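Long-range contact in interpain A (Prevotella intermedia, PDB 3BB7), which probably cleaves proteins as a cysteine peptidase of the C10 family, here a fragment of its zymogen: residues A[93-105]-A[179-191]. The protein carries 1 engineered substitution. Numbering follows the deposited sequence.
Sequences TWGQQMPYNKLLP and ANAVATLMLHCGV
V182 holds CG2 anti to its backbone N, which lays that methyl over W94, while M186, bent at chi2 (-75°), brings CE to both W94 and Y100. V182 CG2 stands 3.6 Å from the centroid of the W94 six-membered ring, 4° off the ring normal, a nearly vertical CH-pi contact; the same methyl meets the edge of the Y100 ring. L185 CD2 reaches the rim of the indole near its plane. M186 CE lies 3.7 Å from Y100 CD2 and 3.8 Å from W94 CE3, so one methyl touches both aromatic rings. W94 NE1 is spent on K167 O, and Y170 meets both rings steeply.

Further along the loop, two overlapping type I turns, P99 to K102 and N101 to L104, bring the backbone close to small residues of the helix. P99 CB rests on A179 CB, and A183 CA makes a CH...O contact of 3.5 Å with Y100 O. A water donates to both Y100 O and A183 O (2.9 Å to the latter) and accepts from L103 N, bridging turn and helix. L103 covers A183 with CG, and L104 CD2 packs against L187 CD1. Near the N-terminal part of the helix segment the extended K102 chain gives N180 OD1 a weak hydrogen bond from NZ (3.1 Å), and a second water accepts from N180 ND2 and, weakly, from K102 NZ.

The loop lies close to the catalytic centre: G95 lies about 9 Å from the engineered A116, the predicted nucleophile position. With M186 also touching T119 of nucleophile helix 116-128, helix 176-192 backs the loop leading into that helix of a papain-like (clan CA) C10 peptidase domain.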
loop_
_atom_site.group_PDB
_atom_site.type_symbol
_atom_site.label_atom_id
_atom_site.label_comp_id
_atom_site.label_asym_id
_atom_site.label_seq_id
_atom_site.Cartn_x
_atom_site.Cartn_y
_atom_site.Cartn_z
ATOM N N THR A 93 5.649 10.191 2.284
ATOM C CA THR A 93 5.371 9.904 0.895
ATOM C C THR A 93 6.505 9.064 0.326
ATOM O O THR A 93 7.212 9.463 -0.594
ATOM C CB THR A 93 5.164 11.195 0.067
ATOM O OG1 THR A 93 6.206 12.131 0.361
ATOM C CG2 THR A 93 3.812 11.809 0.391
ATOM N N TRP A 94 6.680 7.879 0.894
ATOM C CA TRP A 94 7.842 7.071 0.544
ATOM C C TRP A 94 7.675 6.271 -0.741
ATOM O O TRP A 94 6.570 6.210 -1.299
ATOM C CB TRP A 94 8.211 6.177 1.738
ATOM C CG TRP A 94 8.706 6.991 2.923
ATOM C CD1 TRP A 94 8.985 8.334 2.942
ATOM C CD2 TRP A 94 9.035 6.497 4.222
ATOM N NE1 TRP A 94 9.480 8.711 4.176
ATOM C CE2 TRP A 94 9.494 7.609 4.988
ATOM C CE3 TRP A 94 8.936 5.235 4.848
ATOM C CZ2 TRP A 94 9.861 7.498 6.331
ATOM C CZ3 TRP A 94 9.330 5.112 6.179
ATOM C CH2 TRP A 94 9.778 6.247 6.909
ATOM N N GLY A 95 8.775 5.707 -1.237
ATOM C CA GLY A 95 8.767 4.982 -2.486
ATOM C C GLY A 95 9.722 3.801 -2.421
ATOM O O GLY A 95 10.027 3.300 -1.313
ATOM N N GLN A 96 10.195 3.343 -3.584
ATOM C CA GLN A 96 10.959 2.094 -3.652
ATOM C C GLN A 96 12.375 2.264 -4.198
ATOM O O GLN A 96 13.163 1.299 -4.174
ATOM C CB GLN A 96 10.242 1.084 -4.552
ATOM C CG GLN A 96 8.885 0.622 -4.048
ATOM C CD GLN A 96 8.396 -0.592 -4.814
ATOM O OE1 GLN A 96 9.178 -1.492 -5.129
ATOM N NE2 GLN A 96 7.078 -0.635 -5.099
ATOM N N GLN A 97 12.704 3.447 -4.709
ATOM C CA GLN A 97 14.039 3.688 -5.277
ATOM C C GLN A 97 14.910 4.576 -4.374
ATOM O O GLN A 97 14.793 4.474 -3.141
ATOM C CB GLN A 97 13.949 4.117 -6.745
ATOM C CG GLN A 97 13.258 3.038 -7.560
ATOM C CD GLN A 97 13.300 3.285 -9.021
ATOM O OE1 GLN A 97 12.444 3.980 -9.564
ATOM N NE2 GLN A 97 14.297 2.715 -9.681
ATOM N N MET A 98 15.824 5.382 -4.915
ATOM C CA MET A 98 16.722 6.103 -4.002
ATOM C C MET A 98 15.991 7.176 -3.195
ATOM O O MET A 98 15.126 7.856 -3.732
ATOM C CB MET A 98 17.933 6.678 -4.752
ATOM C CG MET A 98 18.894 5.583 -5.174
ATOM S SD MET A 98 19.803 4.826 -3.792
ATOM C CE MET A 98 20.793 6.226 -3.233
ATOM N N PRO A 99 16.340 7.336 -1.915
ATOM C CA PRO A 99 17.351 6.610 -1.152
ATOM C C PRO A 99 16.832 5.375 -0.413
ATOM O O PRO A 99 17.602 4.717 0.312
ATOM C CB PRO A 99 17.794 7.645 -0.118
ATOM C CG PRO A 99 16.496 8.412 0.156
ATOM C CD PRO A 99 15.736 8.432 -1.130
ATOM N N TYR A 100 15.545 5.063 -0.580
ATOM C CA TYR A 100 14.923 3.945 0.131
ATOM C C TYR A 100 15.661 2.644 -0.084
ATOM O O TYR A 100 15.714 1.814 0.836
ATOM C CB TYR A 100 13.474 3.806 -0.330
ATOM C CG TYR A 100 12.736 5.147 -0.281
ATOM C CD1 TYR A 100 12.412 5.848 -1.457
ATOM C CD2 TYR A 100 12.410 5.747 0.955
ATOM C CE1 TYR A 100 11.761 7.113 -1.396
ATOM C CE2 TYR A 100 11.748 6.976 1.004
ATOM C CZ TYR A 100 11.455 7.656 -0.163
ATOM O OH TYR A 100 10.789 8.853 -0.022
ATOM N N ASN A 101 16.195 2.468 -1.305
ATOM C CA ASN A 101 16.889 1.227 -1.668
ATOM C C ASN A 101 18.409 1.314 -1.566
ATOM O O ASN A 101 19.106 0.439 -2.107
ATOM C CB ASN A 101 16.495 0.790 -3.094
ATOM C CG ASN A 101 17.018 1.755 -4.175
ATOM O OD1 ASN A 101 17.425 2.871 -3.857
ATOM N ND2 ASN A 101 17.020 1.310 -5.452
ATOM N N LYS A 102 18.932 2.337 -0.892
ATOM C CA LYS A 102 20.395 2.603 -0.831
ATOM C C LYS A 102 21.212 1.407 -0.387
ATOM O O LYS A 102 22.358 1.219 -0.832
ATOM C CB LYS A 102 20.665 3.799 0.135
ATOM C CG LYS A 102 22.105 4.260 0.329
ATOM C CD LYS A 102 22.133 5.574 1.118
ATOM C CE LYS A 102 23.506 5.787 1.681
ATOM N NZ LYS A 102 23.615 7.106 2.350
ATOM N N LEU A 103 20.662 0.613 0.528
ATOM C CA LEU A 103 21.443 -0.480 1.097
ATOM C C LEU A 103 21.338 -1.805 0.326
ATOM O O LEU A 103 21.970 -2.798 0.719
ATOM C CB LEU A 103 21.069 -0.696 2.562
ATOM C CG LEU A 103 21.339 0.511 3.447
ATOM C CD1 LEU A 103 20.869 0.277 4.872
ATOM C CD2 LEU A 103 22.825 0.901 3.448
ATOM N N LEU A 104 20.534 -1.830 -0.740
ATOM C CA LEU A 104 20.344 -3.044 -1.520
ATOM C C LEU A 104 21.396 -3.166 -2.624
ATOM O O LEU A 104 21.918 -2.146 -3.099
ATOM C CB LEU A 104 18.936 -3.053 -2.134
ATOM C CG LEU A 104 17.783 -3.115 -1.113
ATOM C CD1 LEU A 104 16.469 -2.800 -1.789
ATOM C CD2 LEU A 104 17.763 -4.494 -0.438
ATOM N N PRO A 105 21.726 -4.398 -3.039
ATOM C CA PRO A 105 22.705 -4.607 -4.115
ATOM C C PRO A 105 22.436 -3.829 -5.382
ATOM O O PRO A 105 21.282 -3.639 -5.784
ATOM C CB PRO A 105 22.612 -6.118 -4.381
ATOM C CG PRO A 105 22.200 -6.690 -3.072
ATOM C CD PRO A 105 21.311 -5.669 -2.416
ATOM N N ALA A 179 18.835 9.480 4.940
ATOM C CA ALA A 179 18.798 8.427 3.924
ATOM C C ALA A 179 19.063 7.079 4.559
ATOM O O ALA A 179 18.340 6.123 4.297
ATOM C CB ALA A 179 19.814 8.714 2.870
ATOM N N ASN A 180 20.097 6.983 5.389
ATOM C CA ASN A 180 20.398 5.703 6.030
ATOM C C ASN A 180 19.297 5.209 6.980
ATOM O O ASN A 180 19.047 4.007 7.107
ATOM C CB ASN A 180 21.738 5.808 6.730
ATOM C CG ASN A 180 22.891 5.774 5.743
ATOM O OD1 ASN A 180 22.753 5.234 4.641
ATOM N ND2 ASN A 180 24.020 6.317 6.133
ATOM N N ALA A 181 18.660 6.147 7.678
ATOM C CA ALA A 181 17.586 5.796 8.596
ATOM C C ALA A 181 16.501 5.067 7.864
ATOM O O ALA A 181 16.104 3.982 8.274
ATOM C CB ALA A 181 17.028 7.025 9.261
ATOM N N VAL A 182 15.999 5.674 6.781
ATOM C CA VAL A 182 14.907 5.054 6.066
ATOM C C VAL A 182 15.364 3.816 5.276
ATOM O O VAL A 182 14.587 2.848 5.174
ATOM C CB VAL A 182 14.115 6.071 5.183
ATOM C CG1 VAL A 182 14.902 6.513 3.942
ATOM C CG2 VAL A 182 12.788 5.481 4.770
ATOM N N ALA A 183 16.589 3.839 4.731
ATOM C CA ALA A 183 17.078 2.703 3.949
ATOM C C ALA A 183 17.222 1.454 4.811
ATOM O O ALA A 183 16.979 0.363 4.333
ATOM C CB ALA A 183 18.403 3.039 3.306
ATOM N N THR A 184 17.664 1.623 6.067
ATOM C CA THR A 184 17.781 0.501 6.995
ATOM C C THR A 184 16.403 -0.106 7.241
ATOM O O THR A 184 16.251 -1.323 7.168
ATOM C CB THR A 184 18.406 0.983 8.309
ATOM O OG1 THR A 184 19.740 1.457 8.044
ATOM C CG2 THR A 184 18.434 -0.140 9.327
ATOM N N LEU A 185 15.412 0.744 7.536
ATOM C CA LEU A 185 14.055 0.279 7.782
ATOM C C LEU A 185 13.474 -0.457 6.557
ATOM O O LEU A 185 12.888 -1.538 6.689
ATOM C CB LEU A 185 13.169 1.461 8.203
ATOM C CG LEU A 185 11.697 1.136 8.485
ATOM C CD1 LEU A 185 11.575 0.146 9.692
ATOM C CD2 LEU A 185 10.904 2.390 8.760
ATOM N N MET A 186 13.675 0.105 5.360
ATOM C CA MET A 186 13.195 -0.525 4.113
ATOM C C MET A 186 13.817 -1.900 3.914
ATOM O O MET A 186 13.115 -2.854 3.614
ATOM C CB MET A 186 13.572 0.346 2.917
ATOM C CG MET A 186 12.771 1.616 2.799
ATOM S SD MET A 186 11.105 1.280 2.190
ATOM C CE MET A 186 10.408 2.929 2.244
ATOM N N LEU A 187 15.143 -1.991 4.114
ATOM C CA LEU A 187 15.840 -3.259 3.929
ATOM C C LEU A 187 15.302 -4.278 4.937
ATOM O O LEU A 187 14.972 -5.403 4.589
ATOM C CB LEU A 187 17.333 -3.044 4.125
ATOM C CG LEU A 187 18.173 -4.274 4.474
ATOM C CD1 LEU A 187 18.280 -5.047 3.243
ATOM C CD2 LEU A 187 19.539 -3.855 4.982
ATOM N N HIS A 188 15.153 -3.858 6.187
ATOM C CA HIS A 188 14.705 -4.791 7.219
ATOM C C HIS A 188 13.278 -5.255 6.971
ATOM O O HIS A 188 12.975 -6.450 7.141
ATOM C CB HIS A 188 14.863 -4.148 8.580
ATOM C CG HIS A 188 16.284 -4.076 9.029
ATOM N ND1 HIS A 188 16.634 -4.135 10.361
ATOM C CD2 HIS A 188 17.447 -4.006 8.326
ATOM C CE1 HIS A 188 17.954 -4.057 10.465
ATOM N NE2 HIS A 188 18.472 -4.006 9.248
ATOM N N CYS A 189 12.419 -4.342 6.513
ATOM C CA CYS A 189 11.025 -4.740 6.199
ATOM C C CYS A 189 11.001 -5.741 5.061
ATOM O O CYS A 189 10.172 -6.682 5.087
ATOM C CB CYS A 189 10.171 -3.527 5.855
ATOM S SG CYS A 189 9.810 -2.493 7.300
ATOM N N GLY A 190 11.864 -5.544 4.056
ATOM C CA GLY A 190 11.925 -6.525 2.952
ATOM C C GLY A 190 12.432 -7.887 3.416
ATOM O O GLY A 190 11.825 -8.937 3.113
ATOM N N VAL A 191 13.579 -7.913 4.098
ATOM C CA VAL A 191 14.147 -9.193 4.548
ATOM C C VAL A 191 13.143 -9.926 5.459
ATOM O O VAL A 191 12.934 -11.137 5.337
ATOM C CB VAL A 191 15.486 -8.968 5.256
ATOM C CG1 VAL A 191 15.957 -10.257 5.941
ATOM C CG2 VAL A 191 16.522 -8.452 4.228
HETATM O O HOH W 1 17.836 0.077 1.552
HETATM O O HOH W 2 26.154 5.817 3.881
#